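Local coordinates for protein cortical-lytic enzyme (Bacillus cereus, PDB 4S3J) that cleaves partially degraded spore-cortex peptidoglycan during germination, acting as an N-acetylglucosaminidase that recognises muramic acid delta-lactam, at residues I215-E220 against Y245-T250; T249-K254 against V279-Y284. One frame throughout, in Å; residues are numbered along the deposited sequence.

Strand 246-251 is common to both contacts: interaction 1 pairs it with strand 214-218, interaction 2 with strand 278-281, so three neighbouring parallel strands of the TIM barrel are joined in order. Both contacts are mainly buried, and their centres lie about 11 Å apart. Their chemistry differs. Interaction 1 adds side-chain hydrogen bonds of an imidazole to the backbone ladder and runs up to Asp218 and to Glu220, the probable proton donor, just past strand 214-218; interaction 2 has a ladder of backbone bonds alone, with aliphatic and sulfur packing round it. They meet where Met282 CE lies 3.7 Å from Glu220 OE1 and where Val280 packs against His216.

Interaction 1: residues I215-E220 against Y245-T250; sequences IHFDFE and YTLSTT
His216 reaches across to two hydroxyls of the neighbouring strand, one at each ring nitrogen. ND1 donates to Ser248 OG at 2.7 Å, with a bent N-H...O angle of 149°, and NE2 is hydrogen-bonded to Thr250 OG1, also at 2.7 Å. Both oxygens lie at the ring edge, near its plane, which fixes the rotation of the imidazole, while Thr249 CA sits over one ring face. CG of His216 is anti to the backbone N (chi1 -175°), and this swings the ring over the adjacent strand. Ser248 OG is also hydrogen-bonded to Asp214, which ties this pair to the start of the strand.

The backbones form a regular parallel ladder: Ile215 N to Thr246 O, Ser248 N to Ile215 O, Phe217 N to Ser248 O and Thr250 N to Phe217 O. The strand axes approach to 4.5 Å at 18°. With helix 227-240 between them, these strands make a beta-alpha-beta unit of the family 18 TIM barrel. The Asp218-Phe219-Glu220 sequence matches the DxE end of the family's DxxDxDxE motif, with His216 where that motif has its middle aspartate. Glu220, the probable proton donor, closes this DxE and lies in the loop just past the strand. Its OE2 comes within 2.6 Å of Asp218 OD1. Thr250 lies against this pair through carbon: its CB is 3.3 Å from Asp218 OD1, and its CG2 is 4.0 Å from Glu220 OE2. A water accepts from Phe219 N and can donate to Thr250 O, linking the two segments past the last ladder bond.

On the face opposite His216, Leu247 CD1 meets the edge of the Phe217 ring at CE2, 3.6 Å away, and Phe233 makes an edge-to-face contact with the same ring. Near the start of the paired strands, Ile215 CD1 reaches the Tyr245 ring edge at CD2, 3.8 Å.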
loop_
_atom_site.group_PDB
_atom_site.type_symbol
_atom_site.label_atom_id
_atom_site.label_comp_id
_atom_site.label_asym_id
_atom_site.label_seq_id
_atom_site.Cartn_x
_atom_site.Cartn_y
_atom_site.Cartn_z
ATOM N N ILE A 215 -7.408 -17.685 -2.534
ATOM C CA ILE A 215 -7.213 -17.731 -3.974
ATOM C C ILE A 215 -7.556 -16.374 -4.552
ATOM O O ILE A 215 -8.677 -15.878 -4.376
ATOM C CB ILE A 215 -8.092 -18.821 -4.640
ATOM C CG1 ILE A 215 -7.667 -20.233 -4.212
ATOM C CG2 ILE A 215 -7.918 -18.794 -6.161
ATOM C CD1 ILE A 215 -7.898 -20.604 -2.813
ATOM N N HIS A 216 -6.572 -15.758 -5.197
ATOM C CA HIS A 216 -6.695 -14.392 -5.672
ATOM C C HIS A 216 -6.556 -14.273 -7.190
ATOM O O HIS A 216 -5.503 -14.584 -7.733
ATOM C CB HIS A 216 -5.626 -13.504 -5.038
ATOM C CG HIS A 216 -5.771 -12.061 -5.400
ATOM N ND1 HIS A 216 -6.521 -11.190 -4.658
ATOM C CD2 HIS A 216 -5.303 -11.351 -6.460
ATOM C CE1 HIS A 216 -6.503 -9.990 -5.223
ATOM N NE2 HIS A 216 -5.775 -10.073 -6.322
ATOM N N PHE A 217 -7.599 -13.781 -7.857
ATOM C CA PHE A 217 -7.543 -13.543 -9.291
ATOM C C PHE A 217 -7.240 -12.096 -9.620
ATOM O O PHE A 217 -7.956 -11.155 -9.200
ATOM C CB PHE A 217 -8.848 -13.971 -9.953
ATOM C CG PHE A 217 -9.098 -15.429 -9.852
ATOM C CD1 PHE A 217 -8.456 -16.304 -10.709
ATOM C CD2 PHE A 217 -9.967 -15.938 -8.905
ATOM C CE1 PHE A 217 -8.659 -17.652 -10.618
ATOM C CE2 PHE A 217 -10.184 -17.302 -8.811
ATOM C CZ PHE A 217 -9.527 -18.160 -9.673
ATOM N N ASP A 218 -6.110 -11.918 -10.288
ATOM C CA ASP A 218 -5.762 -10.645 -10.878
ATOM C C ASP A 218 -5.891 -10.795 -12.386
ATOM O O ASP A 218 -4.900 -11.006 -13.085
ATOM C CB ASP A 218 -4.358 -10.211 -10.483
ATOM C CG ASP A 218 -3.988 -8.863 -11.073
ATOM O OD1 ASP A 218 -4.910 -8.138 -11.516
ATOM O OD2 ASP A 218 -2.789 -8.520 -11.069
ATOM N N PHE A 219 -7.129 -10.741 -12.863
ATOM C CA PHE A 219 -7.431 -10.763 -14.295
ATOM C C PHE A 219 -7.657 -9.322 -14.753
ATOM O O PHE A 219 -8.569 -8.632 -14.248
ATOM C CB PHE A 219 -8.680 -11.613 -14.597
ATOM C CG PHE A 219 -8.474 -13.116 -14.492
ATOM C CD1 PHE A 219 -7.221 -13.675 -14.305
ATOM C CD2 PHE A 219 -9.563 -13.972 -14.615
ATOM C CE1 PHE A 219 -7.056 -15.048 -14.236
ATOM C CE2 PHE A 219 -9.397 -15.343 -14.545
ATOM C CZ PHE A 219 -8.139 -15.879 -14.361
ATOM N N GLU A 220 -6.805 -8.839 -15.646
ATOM C CA GLU A 220 -6.922 -7.488 -16.196
ATOM C C GLU A 220 -6.942 -7.535 -17.726
ATOM O O GLU A 220 -6.572 -8.541 -18.318
ATOM C CB GLU A 220 -5.784 -6.604 -15.693
ATOM C CG GLU A 220 -5.798 -6.474 -14.180
ATOM C CD GLU A 220 -4.694 -5.601 -13.649
ATOM O OE1 GLU A 220 -4.415 -4.543 -14.254
ATOM O OE2 GLU A 220 -4.077 -5.994 -12.631
ATOM N N TYR A 245 -10.928 -21.855 3.207
ATOM C CA TYR A 245 -10.368 -21.111 2.081
ATOM C C TYR A 245 -11.253 -19.913 1.771
ATOM O O TYR A 245 -12.466 -19.949 2.001
ATOM C CB TYR A 245 -10.230 -21.970 0.814
ATOM C CG TYR A 245 -9.176 -23.054 0.891
ATOM C CD1 TYR A 245 -9.355 -24.165 1.707
ATOM C CD2 TYR A 245 -7.976 -22.944 0.189
ATOM C CE1 TYR A 245 -8.400 -25.161 1.782
ATOM C CE2 TYR A 245 -7.016 -23.937 0.260
ATOM C CZ TYR A 245 -7.229 -25.039 1.064
ATOM O OH TYR A 245 -6.270 -26.020 1.147
ATOM N N THR A 246 -10.642 -18.876 1.209
ATOM C CA THR A 246 -11.339 -17.669 0.777
ATOM C C THR A 246 -10.976 -17.303 -0.664
ATOM O O THR A 246 -9.995 -17.807 -1.222
ATOM C CB THR A 246 -11.007 -16.472 1.671
ATOM O OG1 THR A 246 -9.588 -16.273 1.703
ATOM C CG2 THR A 246 -11.524 -16.715 3.063
ATOM N N LEU A 247 -11.760 -16.393 -1.233
ATOM C CA LEU A 247 -11.600 -15.946 -2.608
ATOM C C LEU A 247 -11.465 -14.425 -2.665
ATOM O O LEU A 247 -12.206 -13.709 -1.993
ATOM C CB LEU A 247 -12.806 -16.397 -3.427
ATOM C CG LEU A 247 -12.976 -15.888 -4.850
ATOM C CD1 LEU A 247 -11.817 -16.390 -5.738
ATOM C CD2 LEU A 247 -14.341 -16.353 -5.427
ATOM N N SER A 248 -10.517 -13.930 -3.461
ATOM C CA SER A 248 -10.363 -12.498 -3.628
ATOM C C SER A 248 -10.026 -12.144 -5.064
ATOM O O SER A 248 -9.637 -13.012 -5.852
ATOM C CB SER A 248 -9.280 -11.956 -2.674
ATOM O OG SER A 248 -8.020 -12.565 -2.917
ATOM N N THR A 249 -10.213 -10.870 -5.401
ATOM C CA THR A 249 -9.922 -10.360 -6.739
ATOM C C THR A 249 -9.297 -8.971 -6.722
ATOM O O THR A 249 -9.474 -8.199 -5.754
ATOM C CB THR A 249 -11.186 -10.252 -7.586
ATOM O OG1 THR A 249 -12.124 -9.427 -6.892
ATOM C CG2 THR A 249 -11.785 -11.644 -7.880
ATOM N N THR A 250 -8.605 -8.653 -7.814
ATOM C CA THR A 250 -8.122 -7.312 -8.088
ATOM C C THR A 250 -9.137 -6.520 -8.911
ATOM O O THR A 250 -9.674 -7.015 -9.902
ATOM C CB THR A 250 -6.770 -7.354 -8.850
ATOM O OG1 THR A 250 -5.761 -7.899 -7.992
ATOM C CG2 THR A 250 -6.351 -5.959 -9.314
HETATM O O HOH W 1 -9.505 -9.411 -11.431
#

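Interaction 2: residues T249-K254 against V279-Y284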
loop_
_atom_site.group_PDB
_atom_site.type_symbol
_atom_site.label_atom_id
_atom_site.label_comp_id
_atom_site.label_asym_id
_atom_site.label_seq_id
_atom_site.Cartn_x
_atom_site.Cartn_y
_atom_site.Cartn_z
ATOM N N THR A 249 -10.213 -10.870 -5.401
ATOM C CA THR A 249 -9.922 -10.360 -6.739
ATOM C C THR A 249 -9.297 -8.971 -6.722
ATOM O O THR A 249 -9.474 -8.199 -5.754
ATOM C CB THR A 249 -11.186 -10.252 -7.586
ATOM O OG1 THR A 249 -12.124 -9.427 -6.892
ATOM C CG2 THR A 249 -11.785 -11.644 -7.880
ATOM N N THR A 250 -8.605 -8.653 -7.814
ATOM C CA THR A 250 -8.122 -7.312 -8.088
ATOM C C THR A 250 -9.137 -6.520 -8.911
ATOM O O THR A 250 -9.674 -7.015 -9.902
ATOM C CB THR A 250 -6.770 -7.354 -8.850
ATOM O OG1 THR A 250 -5.761 -7.899 -7.992
ATOM C CG2 THR A 250 -6.351 -5.959 -9.314
ATOM N N LEU A 251 -9.378 -5.286 -8.503
ATOM C CA LEU A 251 -10.259 -4.366 -9.222
ATOM C C LEU A 251 -9.523 -3.087 -9.624
ATOM O O LEU A 251 -8.809 -2.476 -8.817
ATOM C CB LEU A 251 -11.475 -3.993 -8.365
ATOM C CG LEU A 251 -12.522 -5.067 -8.062
ATOM C CD1 LEU A 251 -13.537 -4.505 -7.046
ATOM C CD2 LEU A 251 -13.206 -5.555 -9.323
ATOM N N VAL A 252 -9.738 -2.644 -10.853
ATOM C CA VAL A 252 -9.301 -1.314 -11.254
ATOM C C VAL A 252 -10.124 -0.287 -10.468
ATOM O O VAL A 252 -11.278 -0.554 -10.092
ATOM C CB VAL A 252 -9.450 -1.064 -12.772
ATOM C CG1 VAL A 252 -8.485 -1.940 -13.566
ATOM C CG2 VAL A 252 -10.898 -1.279 -13.215
ATOM N N PRO A 253 -9.531 0.888 -10.201
ATOM C CA PRO A 253 -10.228 1.957 -9.482
ATOM C C PRO A 253 -11.302 2.605 -10.352
ATOM O O PRO A 253 -11.050 2.902 -11.523
ATOM C CB PRO A 253 -9.108 2.946 -9.159
ATOM C CG PRO A 253 -8.118 2.744 -10.237
ATOM C CD PRO A 253 -8.145 1.267 -10.536
ATOM N N LYS A 254 -12.482 2.785 -9.775
ATOM C CA LYS A 254 -13.619 3.444 -10.422
ATOM C C LYS A 254 -14.262 4.456 -9.485
ATOM O O LYS A 254 -14.244 4.260 -8.284
ATOM C CB LYS A 254 -14.687 2.424 -10.830
ATOM C CG LYS A 254 -14.298 1.550 -11.999
ATOM C CD LYS A 254 -15.517 0.803 -12.567
ATOM C CE LYS A 254 -15.137 -0.580 -13.102
ATOM N NZ LYS A 254 -16.317 -1.319 -13.701
ATOM N N VAL A 279 -11.786 -7.684 -1.951
ATOM C CA VAL A 279 -11.204 -7.137 -3.176
ATOM C C VAL A 279 -10.016 -6.259 -2.827
ATOM O O VAL A 279 -9.963 -5.658 -1.751
ATOM C CB VAL A 279 -12.211 -6.294 -3.999
ATOM C CG1 VAL A 279 -13.400 -7.150 -4.461
ATOM C CG2 VAL A 279 -12.709 -5.094 -3.209
ATOM N N VAL A 280 -9.069 -6.224 -3.756
ATOM C CA VAL A 280 -7.940 -5.295 -3.719
ATOM C C VAL A 280 -8.139 -4.279 -4.841
ATOM O O VAL A 280 -8.093 -4.633 -6.018
ATOM C CB VAL A 280 -6.582 -6.017 -3.873
ATOM C CG1 VAL A 280 -5.455 -5.012 -3.989
ATOM C CG2 VAL A 280 -6.326 -6.934 -2.692
ATOM N N ILE A 281 -8.399 -3.024 -4.468
ATOM C CA ILE A 281 -8.638 -1.975 -5.452
ATOM C C ILE A 281 -7.344 -1.226 -5.685
ATOM O O ILE A 281 -6.707 -0.776 -4.736
ATOM C CB ILE A 281 -9.749 -0.995 -5.019
ATOM C CG1 ILE A 281 -11.005 -1.770 -4.588
ATOM C CG2 ILE A 281 -10.052 -0.002 -6.148
ATOM C CD1 ILE A 281 -12.197 -0.906 -4.234
ATOM N N MET A 282 -6.951 -1.112 -6.943
ATOM C CA MET A 282 -5.671 -0.505 -7.295
ATOM C C MET A 282 -5.747 1.022 -7.261
ATOM O O MET A 282 -5.643 1.703 -8.290
ATOM C CB MET A 282 -5.221 -0.998 -8.665
ATOM C CG MET A 282 -4.886 -2.473 -8.648
ATOM S SD MET A 282 -4.206 -3.085 -10.194
ATOM C CE MET A 282 -5.591 -2.760 -11.286
ATOM N N THR A 283 -5.892 1.548 -6.047
ATOM C CA THR A 283 -5.982 2.985 -5.807
ATOM C C THR A 283 -4.594 3.655 -5.820
ATOM O O THR A 283 -4.126 4.211 -4.820
ATOM C CB THR A 283 -6.722 3.253 -4.473
ATOM O OG1 THR A 283 -6.393 2.222 -3.524
ATOM C CG2 THR A 283 -8.229 3.242 -4.679
ATOM N N TYR A 284 -3.931 3.568 -6.970
ATOM C CA TYR A 284 -2.647 4.215 -7.175
ATOM C C TYR A 284 -2.430 4.406 -8.676
ATOM O O TYR A 284 -3.271 3.997 -9.469
ATOM C CB TYR A 284 -1.534 3.411 -6.508
ATOM C CG TYR A 284 -1.555 1.929 -6.756
ATOM C CD1 TYR A 284 -1.172 1.428 -7.985
ATOM C CD2 TYR A 284 -1.957 1.031 -5.777
ATOM C CE1 TYR A 284 -1.175 0.078 -8.245
ATOM C CE2 TYR A 284 -1.956 -0.341 -6.032
ATOM C CZ TYR A 284 -1.565 -0.801 -7.270
ATOM O OH TYR A 284 -1.553 -2.142 -7.556
#
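The thioether of Met282 lies across the methyl of Thr250, just where the regular strand pairing gives way to loop. The chain, extended at chi2, sets SD of Met282 3.7 Å from Thr250 CG2, and the two side chains cross at about a right angle. The bend at chi3 (-62°) then turns CE toward the same methyl and toward Val252 CG1, which it touches at 3.8 Å. On the backbone, Met282 and Thr283 are each the centre of an inverse gamma turn, so the chain turns sharply straight after the last ladder bond.

That bond, Met282 N to Leu251 O at 3.0 Å, is nearly linear at the acceptor, with a C=O...N angle of 176°. Two more precede it, Val280 N to Thr249 O and Leu251 N to Val280 O, and they set the parallel pairing of Thr250 with Val280 and Leu251 with Ile281. The strand axes come within 4.6 Å at 27°. Beyond the ladder, Pro253 turns the CG-CD edge of its ring to Met282 O, CG standing 3.3 Å from it, while Pro253 CA approaches Ile281 CG2.

On the sheet face that carries Thr249, Leu251 and Val279, Leu251 CD1 packs 3.7 Å from Val279 CG1, and Thr249 OG1, hydrogen-bonded to Gln272, lies beside the same methyl. This face turns toward the helical layer of the barrel: Leu251 touches Tyr269 and Gln272 of helix 269-275, and Ile281 reaches Val305 and Ala309 of helix 299-312. Strand 278-281 is in turn paired with strand 318-330, leaving Met282 at the barrel end beside the probable proton donor.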